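Local coordinates for protein transcriptional repressor, TetR family (Thermus thermophilus, PDB 3ANP) that represses transcription in the control of fatty acid degradation, probably by binding DNA, and binds lauroyl-CoA, at residues Thr30-Ile35 with Gly44-Tyr49. Sequence-based numbering, arbitrary orientation.
Sequences TTATEI and GTFFNY
The methyl of A32 is met by two consecutive phenylalanines of the facing helix: its CB lies 3.4 Å from CZ of F47 and 3.7 Å from CD2 of F46. The two rings are themselves packed edge to face, since CE1 of F47 lies in the plane of the F46 ring at its edge, while CD2 of F46 sits 3.8 Å above the plane of the F47 ring, over its centre. Different first torsions bring the neighbours to one methyl: CG of F46 is anti to the backbone N (chi1 164°), whereas CG of F47 is anti to its carbonyl carbon (chi1 -76°), which brings the end of the ring to A32, although the bond from CA to CB does not point at it. One helical turn on, I35 meets the other ortho carbon of F46, with CG2 of I35 3.5 Å from CD1 of F46; CD1 of I35 lies on the same side of the ring, 3.9 Å from CE1 of F46. Every contact across the pair is apolar, and the backbones approach most closely at A32 and F46, whose CA atoms are 6.9 Å apart. The start of helix 32-39 is fixed by a capping box: E34 N donates to T31 OG1, and T31 N returns a bond to E34 OE1 (3.1 Å), reaching its anti side 34° out of the carboxylate plane. The other carboxylate oxygen, OE2, forms a salt bridge with R25. This is the core of the predicted helix-turn-helix of a TetR-family DNA-binding domain, in which helix 43-49 would be the recognition helix. Helix 3-25 packs against the pair, with A18 on I35, I14 on F46 and L21 on T30.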
# COMPACT_ATOMS: atom_id res chain seq x y z
N THR A 30 -21.16 -15.51 3.79
CA THR A 30 -21.19 -16.53 4.83
C THR A 30 -21.20 -15.92 6.24
O THR A 30 -20.38 -15.06 6.55
CB THR A 30 -19.97 -17.47 4.68
OG1 THR A 30 -20.05 -18.16 3.43
CG2 THR A 30 -19.91 -18.47 5.82
N THR A 31 -22.12 -16.37 7.09
CA THR A 31 -22.21 -15.83 8.44
C THR A 31 -21.64 -16.73 9.54
O THR A 31 -21.42 -17.94 9.36
CB THR A 31 -23.68 -15.50 8.81
OG1 THR A 31 -24.36 -16.71 9.17
CG2 THR A 31 -24.40 -14.83 7.62
N ALA A 32 -21.41 -16.13 10.70
CA ALA A 32 -20.87 -16.87 11.84
C ALA A 32 -21.82 -18.01 12.22
O ALA A 32 -21.38 -19.09 12.64
CB ALA A 32 -20.66 -15.91 13.03
N THR A 33 -23.13 -17.79 12.06
CA THR A 33 -24.10 -18.82 12.40
C THR A 33 -24.01 -20.03 11.45
O THR A 33 -24.15 -21.18 11.88
CB THR A 33 -25.56 -18.26 12.41
OG1 THR A 33 -25.68 -17.27 13.44
CG2 THR A 33 -26.57 -19.37 12.69
N GLU A 34 -23.77 -19.78 10.16
CA GLU A 34 -23.63 -20.88 9.19
C GLU A 34 -22.36 -21.67 9.47
O GLU A 34 -22.36 -22.90 9.40
CB GLU A 34 -23.56 -20.34 7.75
CG GLU A 34 -24.85 -19.71 7.26
CD GLU A 34 -24.73 -19.15 5.84
OE1 GLU A 34 -23.68 -18.53 5.54
OE2 GLU A 34 -25.68 -19.30 5.05
N ILE A 35 -21.27 -20.95 9.77
CA ILE A 35 -20.01 -21.61 10.09
C ILE A 35 -20.18 -22.49 11.33
O ILE A 35 -19.77 -23.66 11.33
CB ILE A 35 -18.89 -20.56 10.35
CG1 ILE A 35 -18.52 -19.85 9.04
CG2 ILE A 35 -17.65 -21.25 10.92
CD1 ILE A 35 -17.52 -18.72 9.23
N GLY A 44 -21.68 -18.76 19.71
CA GLY A 44 -20.80 -18.22 20.74
C GLY A 44 -19.43 -18.88 20.73
O GLY A 44 -18.42 -18.23 20.96
N THR A 45 -19.39 -20.18 20.48
CA THR A 45 -18.13 -20.92 20.45
C THR A 45 -17.29 -20.51 19.22
O THR A 45 -16.07 -20.41 19.30
CB THR A 45 -18.39 -22.44 20.43
OG1 THR A 45 -18.93 -22.82 21.70
CG2 THR A 45 -17.10 -23.23 20.18
N PHE A 46 -17.96 -20.28 18.10
CA PHE A 46 -17.24 -19.85 16.91
C PHE A 46 -16.48 -18.56 17.24
O PHE A 46 -15.31 -18.43 16.90
CB PHE A 46 -18.19 -19.55 15.76
CG PHE A 46 -17.54 -18.75 14.66
CD1 PHE A 46 -16.67 -19.37 13.76
CD2 PHE A 46 -17.70 -17.37 14.60
CE1 PHE A 46 -15.97 -18.62 12.81
CE2 PHE A 46 -17.00 -16.61 13.66
CZ PHE A 46 -16.13 -17.24 12.77
N PHE A 47 -17.14 -17.60 17.89
CA PHE A 47 -16.47 -16.34 18.22
C PHE A 47 -15.37 -16.48 19.25
O PHE A 47 -14.44 -15.66 19.29
CB PHE A 47 -17.49 -15.28 18.66
CG PHE A 47 -18.27 -14.69 17.52
CD1 PHE A 47 -17.60 -14.02 16.48
CD2 PHE A 47 -19.65 -14.84 17.44
CE1 PHE A 47 -18.30 -13.51 15.39
CE2 PHE A 47 -20.37 -14.33 16.34
CZ PHE A 47 -19.69 -13.66 15.32
N ASN A 48 -15.45 -17.51 20.08
CA ASN A 48 -14.40 -17.73 21.07
C ASN A 48 -13.12 -18.12 20.35
O ASN A 48 -12.03 -17.76 20.78
CB ASN A 48 -14.79 -18.84 22.06
CG ASN A 48 -15.85 -18.40 23.04
OD1 ASN A 48 -15.90 -17.23 23.42
ND2 ASN A 48 -16.71 -19.32 23.45
N TYR A 49 -13.25 -18.83 19.24
CA TYR A 49 -12.08 -19.26 18.47
C TYR A 49 -11.62 -18.22 17.45
O TYR A 49 -10.41 -18.05 17.25
CB TYR A 49 -12.38 -20.59 17.78
CG TYR A 49 -12.29 -21.77 18.74
CD1 TYR A 49 -11.10 -22.49 18.88
CD2 TYR A 49 -13.37 -22.11 19.57
CE1 TYR A 49 -10.98 -23.52 19.81
CE2 TYR A 49 -13.26 -23.14 20.50
CZ TYR A 49 -12.06 -23.84 20.61
OH TYR A 49 -11.94 -24.86 21.52